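Local structure of K5 lyase (Enterobacteria phage k1-5, 2X3H) at residues Cys261-Tyr266 and Ala292-Lys297; Asn286-Ala291 and Val306-Ser311; Arg316-Val321 and Val333-Cys338; Gln348-Ala353 and Tyr370-Val375; Ala364-Ser369 and Val387-Pro392. The protein is a trimeric phage tail-spike lyase that probably cleaves the K5 capsular glycosaminoglycan of its bacterial host by beta-elimination. All blocks are in the same frame, centred on the assembly; numbering follows the deposited sequence.

Contact 1: Cys261-Tyr266 and Ala292-Lys297; sequences CQHVTY and AVVAGK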
# COMPACT_ATOMS: atom_id res chain seq x y z
N CYS A 261 -19.83 5.44 -12.47
CA CYS A 261 -19.53 4.46 -13.51
C CYS A 261 -20.08 3.08 -13.12
O CYS A 261 -20.30 2.83 -11.94
CB CYS A 261 -18.03 4.33 -13.70
SG CYS A 261 -17.20 5.85 -14.24
N GLN A 262 -20.24 2.17 -14.08
CA GLN A 262 -20.72 0.84 -13.70
C GLN A 262 -19.64 0.11 -12.89
O GLN A 262 -19.92 -0.45 -11.83
CB GLN A 262 -21.12 -0.01 -14.91
CG GLN A 262 -21.82 -1.31 -14.53
CD GLN A 262 -22.36 -2.06 -15.73
OE1 GLN A 262 -22.52 -1.49 -16.81
NE2 GLN A 262 -22.64 -3.36 -15.55
N HIS A 263 -18.42 0.16 -13.42
CA HIS A 263 -17.20 -0.37 -12.79
C HIS A 263 -16.16 0.74 -12.96
O HIS A 263 -16.27 1.55 -13.89
CB HIS A 263 -16.68 -1.60 -13.53
CG HIS A 263 -17.73 -2.63 -13.87
ND1 HIS A 263 -18.31 -3.45 -12.93
CD2 HIS A 263 -18.24 -3.01 -15.07
CE1 HIS A 263 -19.16 -4.27 -13.52
NE2 HIS A 263 -19.14 -4.02 -14.82
N VAL A 264 -15.18 0.83 -12.05
CA VAL A 264 -14.14 1.84 -12.22
C VAL A 264 -12.93 1.34 -13.00
O VAL A 264 -12.59 1.92 -14.03
CB VAL A 264 -13.74 2.53 -10.89
CG1 VAL A 264 -12.68 3.61 -11.14
CG2 VAL A 264 -14.96 3.16 -10.28
N THR A 265 -12.28 0.27 -12.53
CA THR A 265 -11.29 -0.44 -13.35
C THR A 265 -11.81 -1.83 -13.70
O THR A 265 -12.52 -2.46 -12.90
CB THR A 265 -9.90 -0.52 -12.69
OG1 THR A 265 -9.95 -1.39 -11.56
CG2 THR A 265 -9.42 0.86 -12.27
N TYR A 266 -11.47 -2.29 -14.90
CA TYR A 266 -12.04 -3.51 -15.45
C TYR A 266 -10.95 -4.28 -16.19
O TYR A 266 -10.29 -3.71 -17.06
CB TYR A 266 -13.18 -3.14 -16.42
CG TYR A 266 -14.05 -4.31 -16.82
CD1 TYR A 266 -13.68 -5.15 -17.88
CD2 TYR A 266 -15.23 -4.60 -16.14
CE1 TYR A 266 -14.47 -6.24 -18.25
CE2 TYR A 266 -16.02 -5.67 -16.50
CZ TYR A 266 -15.64 -6.49 -17.56
OH TYR A 266 -16.43 -7.57 -17.91
N ALA A 292 -16.23 -1.53 -7.74
CA ALA A 292 -15.08 -0.64 -7.92
C ALA A 292 -14.10 -1.25 -8.92
O ALA A 292 -13.69 -0.60 -9.89
CB ALA A 292 -14.38 -0.35 -6.59
N VAL A 293 -13.73 -2.51 -8.68
CA VAL A 293 -12.68 -3.16 -9.47
C VAL A 293 -13.12 -4.55 -9.89
O VAL A 293 -13.53 -5.35 -9.05
CB VAL A 293 -11.38 -3.29 -8.63
CG1 VAL A 293 -10.35 -4.15 -9.37
CG2 VAL A 293 -10.81 -1.93 -8.31
N VAL A 294 -13.03 -4.83 -11.18
CA VAL A 294 -13.25 -6.18 -11.70
C VAL A 294 -11.87 -6.69 -12.08
O VAL A 294 -11.29 -6.26 -13.09
CB VAL A 294 -14.20 -6.16 -12.93
CG1 VAL A 294 -14.31 -7.55 -13.53
CG2 VAL A 294 -15.60 -5.62 -12.55
N ALA A 295 -11.30 -7.55 -11.23
CA ALA A 295 -9.91 -8.03 -11.40
C ALA A 295 -9.79 -8.99 -12.59
O ALA A 295 -8.69 -9.17 -13.13
CB ALA A 295 -9.40 -8.71 -10.10
N GLY A 296 -10.90 -9.62 -12.97
CA GLY A 296 -10.92 -10.49 -14.15
C GLY A 296 -10.44 -11.92 -13.94
O GLY A 296 -10.28 -12.41 -12.79
N LYS A 297 -10.22 -12.59 -15.07
CA LYS A 297 -9.92 -14.01 -15.11
C LYS A 297 -8.42 -14.31 -15.14
O LYS A 297 -8.03 -15.49 -15.10
CB LYS A 297 -10.59 -14.65 -16.34
CG LYS A 297 -12.07 -14.36 -16.47
CD LYS A 297 -12.64 -15.00 -17.75
CE LYS A 297 -14.17 -14.99 -17.74
NZ LYS A 297 -14.74 -15.67 -18.93
O HOH W 1 -9.33 -3.88 -12.73
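A corner of the parallel beta-helix, where one coil lies over the next, brings Val-264, Thr-265 and Tyr-266 alongside Ala-292, Val-293 and Val-294. The carbonyl of Ala-292 is shared by two consecutive amides of the coil before it. Thr-265 N lies nearly in line with that C=O, 3.1 Å from Ala-292 O, whereas Val-264 N, 3.0 Å from the same oxygen, comes from above the carbonyl plane. This double grip fixes the corner, and the parallel pairing then continues with a straighter bond from Val-294 N to Thr-265 O at 3.0 Å (171° at the hydrogen).

Val-294 reaches two rings with its two methyls, Tyr-266 beside it on the same face of the sheet and His-263 from before the corner: CG1 lies above the face of Tyr-266, 4.3 Å from the ring centroid, and CG2 above the face of His-263, 3.9 Å from its centroid, both as CH-pi contacts. With CG of Tyr-266 anti to the backbone N (chi1 -168°), its ring runs alongside the valine and points the same way. On the other face the hydroxyl of Thr-265 sits against its neighbour, OG1 lying 3.4 Å from Val-293 CG2. A water bound to this hydroxyl donates to Val-294 O at 3.1 Å, adding a water-mediated link to the direct bonds.

The Tyr-266 ring also meets Phe-239 of the preceding coil edge-to-face, while Val-293 packs on Val-321 of the following one. Parallel pairing and side-chain stacking from coil to coil, with a corner held by backbone bonds, are typical of the parallel beta-helix.

Contact 2: Asn286-Ala291 and Val306-Ser311; sequences NNPKYA and VLVDYS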
# COMPACT_ATOMS: atom_id res chain seq x y z
N ASN A 286 -16.26 6.55 -6.70
CA ASN A 286 -17.31 7.40 -6.21
C ASN A 286 -18.63 6.86 -6.73
O ASN A 286 -19.04 7.17 -7.86
CB ASN A 286 -17.05 8.84 -6.67
CG ASN A 286 -18.20 9.79 -6.39
OD1 ASN A 286 -19.21 9.40 -5.79
ND2 ASN A 286 -18.06 11.04 -6.84
N ASN A 287 -19.27 6.00 -5.94
CA ASN A 287 -20.62 5.51 -6.24
C ASN A 287 -20.79 4.81 -7.59
O ASN A 287 -21.61 5.21 -8.43
CB ASN A 287 -21.64 6.63 -6.00
CG ASN A 287 -21.78 6.94 -4.53
OD1 ASN A 287 -22.54 6.27 -3.83
ND2 ASN A 287 -20.96 7.86 -4.03
N PRO A 288 -20.06 3.71 -7.76
CA PRO A 288 -20.26 2.94 -8.97
C PRO A 288 -21.59 2.21 -8.85
O PRO A 288 -22.22 2.20 -7.77
CB PRO A 288 -19.09 1.94 -8.92
CG PRO A 288 -18.85 1.72 -7.45
CD PRO A 288 -19.12 3.08 -6.81
N LYS A 289 -22.02 1.59 -9.94
CA LYS A 289 -23.31 0.92 -9.97
C LYS A 289 -23.21 -0.59 -9.81
O LYS A 289 -24.22 -1.27 -9.67
CB LYS A 289 -24.08 1.25 -11.25
CG LYS A 289 -24.78 2.60 -11.24
CD LYS A 289 -23.86 3.73 -11.65
CE LYS A 289 -24.66 4.88 -12.25
NZ LYS A 289 -25.81 5.30 -11.41
N TYR A 290 -21.98 -1.13 -9.82
CA TYR A 290 -21.80 -2.57 -9.63
C TYR A 290 -20.56 -2.94 -8.84
O TYR A 290 -20.65 -3.68 -7.86
CB TYR A 290 -21.81 -3.32 -10.96
CG TYR A 290 -21.86 -4.83 -10.78
CD1 TYR A 290 -23.06 -5.49 -10.59
CD2 TYR A 290 -20.68 -5.59 -10.76
CE1 TYR A 290 -23.11 -6.87 -10.41
CE2 TYR A 290 -20.72 -6.96 -10.59
CZ TYR A 290 -21.93 -7.60 -10.42
OH TYR A 290 -21.99 -8.97 -10.25
N ALA A 291 -19.39 -2.44 -9.26
CA ALA A 291 -18.15 -2.77 -8.54
C ALA A 291 -17.10 -1.68 -8.72
O ALA A 291 -17.09 -0.99 -9.74
CB ALA A 291 -17.61 -4.09 -9.03
N VAL A 306 -7.96 0.71 -2.66
CA VAL A 306 -9.22 0.87 -3.38
C VAL A 306 -10.26 1.43 -2.41
O VAL A 306 -10.57 0.79 -1.40
CB VAL A 306 -9.72 -0.49 -3.92
CG1 VAL A 306 -11.08 -0.33 -4.62
CG2 VAL A 306 -8.65 -1.12 -4.85
N LEU A 307 -10.75 2.64 -2.69
CA LEU A 307 -11.72 3.28 -1.80
C LEU A 307 -13.03 3.33 -2.55
O LEU A 307 -13.10 3.87 -3.66
CB LEU A 307 -11.27 4.69 -1.39
CG LEU A 307 -12.05 5.36 -0.26
CD1 LEU A 307 -11.20 6.47 0.31
CD2 LEU A 307 -13.42 5.91 -0.72
N VAL A 308 -14.08 2.77 -1.96
CA VAL A 308 -15.38 2.74 -2.65
C VAL A 308 -16.50 3.17 -1.72
O VAL A 308 -16.58 2.73 -0.58
CB VAL A 308 -15.64 1.37 -3.35
CG1 VAL A 308 -15.53 0.23 -2.39
CG2 VAL A 308 -16.99 1.35 -4.09
N ASP A 309 -17.34 4.10 -2.21
CA ASP A 309 -18.52 4.55 -1.48
C ASP A 309 -19.77 4.26 -2.30
O ASP A 309 -19.76 4.47 -3.51
CB ASP A 309 -18.45 6.05 -1.22
CG ASP A 309 -19.72 6.60 -0.56
OD1 ASP A 309 -20.24 5.93 0.35
OD2 ASP A 309 -20.18 7.69 -0.96
N TYR A 310 -20.81 3.78 -1.64
CA TYR A 310 -22.11 3.52 -2.30
C TYR A 310 -23.25 4.39 -1.74
O TYR A 310 -24.41 4.18 -2.10
CB TYR A 310 -22.49 2.04 -2.15
CG TYR A 310 -21.80 1.14 -3.16
CD1 TYR A 310 -22.29 1.01 -4.44
CD2 TYR A 310 -20.63 0.45 -2.83
CE1 TYR A 310 -21.66 0.20 -5.38
CE2 TYR A 310 -20.00 -0.36 -3.75
CZ TYR A 310 -20.51 -0.48 -5.04
OH TYR A 310 -19.91 -1.28 -6.00
N SER A 311 -22.93 5.35 -0.88
CA SER A 311 -23.96 6.12 -0.15
C SER A 311 -24.98 6.83 -1.03
O SER A 311 -26.10 7.09 -0.58
CB SER A 311 -23.32 7.14 0.80
OG SER A 311 -22.67 8.16 0.07
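Asn-287 reaches out from the turn after strand 279-286 to lie beside Asp-309 at the end of the neighbouring strand. Its CB is 3.8 Å from Asp-309 O, and CG closes on the same carbonyl oxygen. At the tip the amide divides: OD1 accepts from the backbone N of Thr-312, whereas ND2 uses its hydrogens on two side chains. One bond, to Asn-286 OD1, is 2.9 Å long, almost straight and in the amide plane. The other, 3.2 Å to Asp-309 OD2, meets the carboxylate from above its plane, the two flat groups standing 79° apart. Asp-309 OD2 also takes Ser-311 OG on its syn lone pair, at 2.7 Å, and bonds Tyr-250 OH of the second subunit, while OD1 closes an Asx turn with Ser-311 N.

Beyond the amide, Pro-288 wedges between Val-308 and Tyr-310, its CG 3.7 Å from Tyr-310 CZ. The tyrosine hydroxyl is bonded to His-319 O in the next stretch of chain.

With bonds on both its oxygen and its nitrogen, the amide has its orientation fixed, and the carboxylate, gripped from its own chain and from another, links the turn of one coil to the trimer interface.

Contact 3: Arg316-Val321 and Val333-Cys338; sequences RQAHGV and VLMSGC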
# COMPACT_ATOMS: atom_id res chain seq x y z
N ARG A 316 -28.08 -2.12 -7.08
CA ARG A 316 -28.87 -3.14 -6.38
C ARG A 316 -27.98 -4.21 -5.78
O ARG A 316 -28.37 -4.89 -4.83
CB ARG A 316 -29.89 -3.77 -7.33
CG ARG A 316 -30.92 -2.77 -7.80
CD ARG A 316 -31.89 -2.47 -6.67
NE ARG A 316 -32.91 -3.51 -6.58
CZ ARG A 316 -33.81 -3.73 -7.53
NH1 ARG A 316 -33.81 -2.99 -8.63
NH2 ARG A 316 -34.71 -4.69 -7.40
N GLN A 317 -26.80 -4.38 -6.37
CA GLN A 317 -25.80 -5.32 -5.87
C GLN A 317 -24.45 -4.61 -5.82
O GLN A 317 -23.77 -4.48 -6.84
CB GLN A 317 -25.71 -6.54 -6.78
CG GLN A 317 -26.98 -7.37 -6.84
CD GLN A 317 -26.93 -8.40 -7.97
OE1 GLN A 317 -26.37 -8.15 -9.04
NE2 GLN A 317 -27.55 -9.56 -7.74
N ALA A 318 -24.08 -4.14 -4.63
CA ALA A 318 -22.87 -3.35 -4.46
C ALA A 318 -21.68 -4.26 -4.19
O ALA A 318 -21.74 -5.11 -3.30
CB ALA A 318 -23.05 -2.36 -3.31
N HIS A 319 -20.61 -4.07 -4.96
CA HIS A 319 -19.37 -4.86 -4.80
C HIS A 319 -18.14 -3.97 -4.61
O HIS A 319 -18.06 -2.88 -5.18
CB HIS A 319 -19.09 -5.74 -6.03
CG HIS A 319 -20.15 -6.76 -6.32
ND1 HIS A 319 -21.33 -6.45 -6.95
CD2 HIS A 319 -20.17 -8.09 -6.09
CE1 HIS A 319 -22.04 -7.56 -7.11
NE2 HIS A 319 -21.36 -8.57 -6.59
N GLY A 320 -17.16 -4.48 -3.85
CA GLY A 320 -15.87 -3.81 -3.72
C GLY A 320 -15.01 -4.27 -4.89
O GLY A 320 -14.91 -3.56 -5.91
N VAL A 321 -14.44 -5.47 -4.76
CA VAL A 321 -13.62 -6.07 -5.83
C VAL A 321 -14.16 -7.47 -6.16
O VAL A 321 -14.51 -8.23 -5.27
CB VAL A 321 -12.12 -6.18 -5.41
CG1 VAL A 321 -11.28 -6.79 -6.53
CG2 VAL A 321 -11.58 -4.81 -5.00
N VAL A 333 -9.04 -2.74 0.50
CA VAL A 333 -10.33 -2.33 -0.04
C VAL A 333 -11.16 -1.73 1.10
O VAL A 333 -11.58 -2.44 2.01
CB VAL A 333 -11.11 -3.51 -0.65
CG1 VAL A 333 -12.40 -3.02 -1.30
CG2 VAL A 333 -10.24 -4.26 -1.66
N LEU A 334 -11.37 -0.43 1.05
CA LEU A 334 -12.18 0.26 2.05
C LEU A 334 -13.53 0.57 1.40
O LEU A 334 -13.60 1.35 0.45
CB LEU A 334 -11.47 1.54 2.50
CG LEU A 334 -12.19 2.50 3.46
CD1 LEU A 334 -13.12 1.83 4.43
CD2 LEU A 334 -11.22 3.48 4.14
N MET A 335 -14.58 -0.07 1.89
CA MET A 335 -15.91 0.11 1.30
C MET A 335 -16.91 0.61 2.34
O MET A 335 -16.94 0.14 3.48
CB MET A 335 -16.37 -1.20 0.66
CG MET A 335 -17.77 -1.18 0.03
SD MET A 335 -17.95 -2.65 -0.97
CE MET A 335 -19.72 -2.97 -0.90
N SER A 336 -17.74 1.57 1.95
CA SER A 336 -18.74 2.08 2.87
C SER A 336 -19.98 2.53 2.11
O SER A 336 -20.00 2.47 0.89
CB SER A 336 -18.17 3.23 3.71
OG SER A 336 -17.96 4.38 2.92
N GLY A 337 -21.01 2.95 2.83
CA GLY A 337 -22.21 3.47 2.17
C GLY A 337 -23.24 2.44 1.78
O GLY A 337 -24.11 2.71 0.95
N CYS A 338 -23.16 1.24 2.37
CA CYS A 338 -24.15 0.19 2.14
C CYS A 338 -24.87 -0.16 3.43
O CYS A 338 -24.32 -0.90 4.27
CB CYS A 338 -23.48 -1.09 1.62
SG CYS A 338 -22.54 -0.91 0.09
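Met-335 extends from strand 329-336 across the interior of a coil to the backbone on the far side, at Ala-318 and Gly-320. Its CG is anti to the backbone N (chi1 178°) and the chain stays extended beyond, which carries the sulfur and the terminal methyl to the opposite wall. There SD rests 3.5 Å from Gly-320 N, and CE ends by the preceding peptide, 3.8 Å from Ala-318 O. Gly-320 is where the chain turns its corner; lacking a side chain, it lets the thioether lie directly against the main chain. No hydrogen bond crosses between the two segments, and the walls meet by van der Waals packing of side chains on each other and on the backbone.

Val-333 fills the interior on one flank of the methionine. Its CG2 meets Val-321 CG2 at 3.6 Å, methyl to methyl, and its CG1 lies 4.3 Å from Gly-320 CA. On the other flank is Ala-318, whose CB points inward and touches Cys-338 SG at 3.7 Å, with Met-335 CE a little farther off at 4.2 Å. Ala-318, Val-333, Met-335 and Cys-338 thus all turn their CB atoms to the opposing segment.

The touching parts, on two walls of the same coil, run almost exactly opposite ways, 174° apart. Neighbouring coils continue the packing: Ile-352 lies against both Val-333 and Met-335 on one side, and Val-308 against Met-335 on the other. An interior filled by aliphatic side chains stacked from coil to coil is characteristic of the parallel beta-helix.

Contact 4: Gln348-Ala353 and Tyr370-Val375; sequences QTATIA and YSATGV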
# COMPACT_ATOMS: atom_id res chain seq x y z
N GLN A 348 -30.51 -3.41 -1.36
CA GLN A 348 -29.17 -3.42 -1.94
C GLN A 348 -28.29 -4.40 -1.16
O GLN A 348 -28.09 -4.24 0.05
CB GLN A 348 -28.58 -2.01 -1.90
CG GLN A 348 -27.14 -1.91 -2.38
CD GLN A 348 -26.57 -0.54 -2.10
OE1 GLN A 348 -26.11 -0.27 -0.99
NE2 GLN A 348 -26.61 0.34 -3.08
N THR A 349 -27.77 -5.41 -1.85
CA THR A 349 -26.81 -6.30 -1.22
C THR A 349 -25.41 -5.71 -1.29
O THR A 349 -25.12 -4.86 -2.13
CB THR A 349 -26.79 -7.67 -1.88
OG1 THR A 349 -26.43 -7.53 -3.26
CG2 THR A 349 -28.15 -8.34 -1.76
N ALA A 350 -24.56 -6.17 -0.38
CA ALA A 350 -23.17 -5.75 -0.32
C ALA A 350 -22.26 -6.98 -0.37
O ALA A 350 -22.55 -8.01 0.24
CB ALA A 350 -22.90 -4.97 0.97
N THR A 351 -21.16 -6.85 -1.10
CA THR A 351 -20.12 -7.87 -1.16
C THR A 351 -18.78 -7.16 -1.34
O THR A 351 -18.53 -6.63 -2.41
CB THR A 351 -20.35 -8.82 -2.36
OG1 THR A 351 -21.64 -9.43 -2.26
CG2 THR A 351 -19.29 -9.92 -2.40
N ILE A 352 -17.93 -7.13 -0.32
CA ILE A 352 -16.67 -6.38 -0.46
C ILE A 352 -15.63 -7.12 -1.31
O ILE A 352 -14.81 -6.48 -2.00
CB ILE A 352 -16.10 -5.94 0.93
CG1 ILE A 352 -14.99 -4.89 0.78
CG2 ILE A 352 -15.59 -7.14 1.72
CD1 ILE A 352 -14.71 -4.12 2.04
N ALA A 353 -15.68 -8.45 -1.28
CA ALA A 353 -14.81 -9.27 -2.12
C ALA A 353 -15.61 -10.48 -2.59
O ALA A 353 -16.17 -11.21 -1.77
CB ALA A 353 -13.57 -9.71 -1.34
N TYR A 370 -19.51 -0.74 6.80
CA TYR A 370 -20.91 -0.54 6.46
C TYR A 370 -21.76 -1.55 7.22
O TYR A 370 -21.25 -2.58 7.72
CB TYR A 370 -21.11 -0.68 4.95
CG TYR A 370 -20.68 -2.01 4.35
CD1 TYR A 370 -21.45 -3.15 4.51
CD2 TYR A 370 -19.50 -2.11 3.60
CE1 TYR A 370 -21.06 -4.37 3.96
CE2 TYR A 370 -19.10 -3.32 3.05
CZ TYR A 370 -19.88 -4.44 3.22
OH TYR A 370 -19.50 -5.64 2.66
N SER A 371 -23.06 -1.28 7.31
CA SER A 371 -23.96 -2.11 8.13
C SER A 371 -24.68 -3.25 7.39
O SER A 371 -25.21 -4.17 8.03
CB SER A 371 -24.97 -1.23 8.87
OG SER A 371 -25.85 -0.59 7.96
N ALA A 372 -24.73 -3.19 6.06
CA ALA A 372 -25.30 -4.30 5.29
C ALA A 372 -24.64 -5.63 5.69
O ALA A 372 -23.45 -5.66 6.02
CB ALA A 372 -25.14 -4.05 3.78
N THR A 373 -25.41 -6.72 5.64
CA THR A 373 -24.91 -8.00 6.18
C THR A 373 -23.87 -8.72 5.32
O THR A 373 -23.02 -9.43 5.85
CB THR A 373 -26.05 -8.97 6.49
OG1 THR A 373 -26.72 -9.31 5.28
CG2 THR A 373 -27.03 -8.33 7.47
N GLY A 374 -23.93 -8.55 4.01
CA GLY A 374 -23.00 -9.27 3.14
C GLY A 374 -21.60 -8.70 3.21
O GLY A 374 -21.42 -7.48 3.21
N VAL A 375 -20.60 -9.58 3.27
CA VAL A 375 -19.21 -9.15 3.27
C VAL A 375 -18.40 -9.94 2.22
O VAL A 375 -17.93 -9.37 1.24
CB VAL A 375 -18.53 -9.26 4.67
CG1 VAL A 375 -17.09 -8.79 4.59
CG2 VAL A 375 -19.30 -8.45 5.72
O HOH W 2 -25.96 -7.68 1.90
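Ala-350 makes the first substantial touch with the turn 370-375, its CB pointing into the curve of that loop. The methyl lies 3.6 Å from Tyr-370 CE1 and 3.7 Å from Ala-372 CB. Its backbone N is joined to the loop through a water, which accepts from Ala-350 N and from Gly-374 N, each at 3.1 Å. The carbonyl of the same alanine comes down on Gly-374, where CA approaches Ala-350 O to 3.2 Å in a CA-H...O contact; the glycine, bare of side chain, allows this closeness.

Thr-351 contributes mainly through its backbone, in a CA-H...O contact of its CA with Val-375 O, while its CB is directed to the other side. At Ile-352 the chain turns a corner and the one direct hydrogen bond between the segments forms: Ile-352 N donates to Val-375 O over 2.7 Å, in the carbonyl plane though bent at the hydrogen (137°). Beside it the CG2 branch of Ile-352 packs on Val-375 CG1 at 3.6 Å, the two side chains lying side by side.

The loop holds its own shape through Tyr-370. With CG placed between the backbone N and carbonyl carbon (chi1 58°), the ring folds back to Ala-350, whose methyl meets it obliquely near CE1, and the Tyr-370 hydroxyl donates to a lone pair of Gly-374 O, at 2.7 Å.

Strand 349-355 is thus flanked within its sheet by strand 317-319 on one side and, through this loop, by the approach to strand 376-378 on the other, while Ile-352 reaches inward to Val-333 and Met-335 of strand 329-336 and to Val-366 of strand 363-369.

Contact 5: Ala364-Ser369 and Val387-Pro392; sequences ASVFPS and VEVKHP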
# COMPACT_ATOMS: atom_id res chain seq x y z
N ALA A 364 -7.15 -11.14 -0.30
CA ALA A 364 -7.79 -9.81 -0.21
C ALA A 364 -7.72 -9.30 1.22
O ALA A 364 -8.01 -10.06 2.15
CB ALA A 364 -9.25 -9.88 -0.66
N SER A 365 -7.36 -8.04 1.40
CA SER A 365 -7.47 -7.41 2.72
C SER A 365 -8.52 -6.31 2.64
O SER A 365 -8.44 -5.43 1.77
CB SER A 365 -6.12 -6.88 3.22
OG SER A 365 -5.55 -5.95 2.31
N VAL A 366 -9.50 -6.37 3.54
CA VAL A 366 -10.72 -5.60 3.36
C VAL A 366 -11.24 -4.94 4.63
O VAL A 366 -10.99 -5.43 5.74
CB VAL A 366 -11.84 -6.49 2.77
CG1 VAL A 366 -11.38 -7.08 1.42
CG2 VAL A 366 -12.22 -7.58 3.74
N PHE A 367 -11.97 -3.84 4.43
CA PHE A 367 -12.54 -3.03 5.50
C PHE A 367 -14.01 -2.78 5.15
O PHE A 367 -14.33 -1.77 4.49
CB PHE A 367 -11.80 -1.67 5.56
CG PHE A 367 -10.33 -1.79 5.86
CD1 PHE A 367 -9.42 -1.96 4.83
CD2 PHE A 367 -9.87 -1.74 7.17
CE1 PHE A 367 -8.04 -2.07 5.11
CE2 PHE A 367 -8.53 -1.84 7.46
CZ PHE A 367 -7.61 -2.01 6.44
N PRO A 368 -14.92 -3.69 5.55
CA PRO A 368 -16.37 -3.53 5.32
C PRO A 368 -16.99 -2.54 6.32
O PRO A 368 -17.70 -2.93 7.25
CB PRO A 368 -16.91 -4.96 5.50
CG PRO A 368 -15.96 -5.56 6.53
CD PRO A 368 -14.59 -4.98 6.19
N SER A 369 -16.68 -1.27 6.11
CA SER A 369 -17.16 -0.19 6.99
C SER A 369 -18.60 0.21 6.63
O SER A 369 -18.87 1.34 6.19
CB SER A 369 -16.21 1.00 6.91
OG SER A 369 -14.89 0.58 7.26
N VAL A 387 -8.88 -14.24 2.94
CA VAL A 387 -9.40 -12.89 3.15
C VAL A 387 -9.05 -12.45 4.57
O VAL A 387 -9.38 -13.15 5.53
CB VAL A 387 -10.93 -12.80 2.94
CG1 VAL A 387 -11.45 -11.43 3.38
CG2 VAL A 387 -11.30 -13.06 1.49
N GLU A 388 -8.37 -11.31 4.69
CA GLU A 388 -8.17 -10.68 5.99
C GLU A 388 -9.10 -9.50 6.12
O GLU A 388 -8.95 -8.50 5.42
CB GLU A 388 -6.72 -10.22 6.16
CG GLU A 388 -5.74 -11.35 6.26
CD GLU A 388 -4.46 -10.89 6.90
OE1 GLU A 388 -3.64 -10.26 6.21
OE2 GLU A 388 -4.29 -11.15 8.12
N VAL A 389 -10.08 -9.63 7.02
CA VAL A 389 -10.98 -8.55 7.37
C VAL A 389 -10.23 -7.71 8.41
O VAL A 389 -10.22 -8.05 9.59
CB VAL A 389 -12.31 -9.10 7.92
CG1 VAL A 389 -13.25 -7.98 8.34
CG2 VAL A 389 -12.98 -10.00 6.87
N LYS A 390 -9.58 -6.64 7.95
CA LYS A 390 -8.64 -5.89 8.79
C LYS A 390 -9.34 -5.02 9.83
O LYS A 390 -8.80 -4.77 10.90
CB LYS A 390 -7.69 -5.04 7.95
CG LYS A 390 -6.79 -5.85 7.01
CD LYS A 390 -5.44 -6.20 7.64
CE LYS A 390 -5.58 -7.31 8.65
NZ LYS A 390 -5.73 -6.77 10.04
N HIS A 391 -10.55 -4.56 9.49
CA HIS A 391 -11.44 -4.00 10.49
C HIS A 391 -12.85 -4.48 10.19
O HIS A 391 -13.29 -4.45 9.05
CB HIS A 391 -11.37 -2.47 10.56
CG HIS A 391 -12.07 -1.93 11.77
ND1 HIS A 391 -11.41 -1.53 12.91
CD2 HIS A 391 -13.40 -1.80 12.03
CE1 HIS A 391 -12.30 -1.16 13.82
NE2 HIS A 391 -13.51 -1.31 13.30
N PRO A 392 -13.55 -4.99 11.22
CA PRO A 392 -14.86 -5.60 11.00
C PRO A 392 -16.05 -4.63 10.92
O PRO A 392 -17.20 -5.08 10.94
CB PRO A 392 -15.00 -6.50 12.23
CG PRO A 392 -14.33 -5.74 13.31
CD PRO A 392 -13.13 -5.08 12.63
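Val-366 forms the apolar centre between two parallel strands, its CG2 lying 3.9 Å from Val-387 CG1 and 4.0 Å from Val-389 CG2. With CG1 anti to the carbonyl carbon (chi1 -58°), CG2 falls between the backbone N and the carbonyl carbon and turns to the two valines of the adjacent coil. Farther along, Pro-368 crosses Val-389 at about a right angle, CD to CG1 3.9 Å, and also rests on the carbonyl oxygen of His-391. Ile-352 and Ile-376 extend this inward face.

Around the centre runs the backbone ladder. Glu-388 N donates to Ala-364 O, Val-366 N to Glu-388 O and Lys-390 N to Val-366 O, each at 2.9 Å and nearly in line with the carbonyl. The strand axes diverge by 23°, and pairing ends where the chain turns at Lys-390.

The opposite face of the ladder carries the polar Ser-365 and Glu-388. Ser-365 OG is bonded to Asn-332 N of strand 329-336, and Glu-388 OE1 to Tyr-363 OH of the same chain. Past the last bridge, Phe-367 tilts its ring to Lys-390, whose CB comes within 3.3 Å of Phe-367 CE2, and the lysine chain then bends away, its CG 4.0 Å from Ser-365 CB. Both residues also meet the second subunit: Phe-367 makes an edge-to-face contact with Tyr-363 of that subunit, and Lys-390 NZ a long, weak ion pair with its Glu-388.

Parallel strands paired coil on coil in this way are typical of the beta-helix, and the contacts with the second subunit are consistent with a trimeric tail-spike assembly.

Overall arrangement
From the N terminus, contact 1 closes a single circuit of the beta-helix, joining 261-266 to 292-297. Contact 2 opens inside that circuit at 286-291 and ends beyond it at 306-311, so the two cross. Contact 3 follows in series and spans the lumen between strands 317-319 and 329-336; its centre is about 6 Å from those of contacts 2 and 4. Contacts 4 and 5 cross in turn, 364-369 falling between the segments of contact 4. Contacts 1, 3 and 4 reach one sheet, whereas 2, 3 and 5 lie along another wall. No contact encloses another; contacts 1, 2, 4 and 5 tie coil to coil, contact 3 joins two walls across the interior, and 2, 3 and 5 also meet the second subunit.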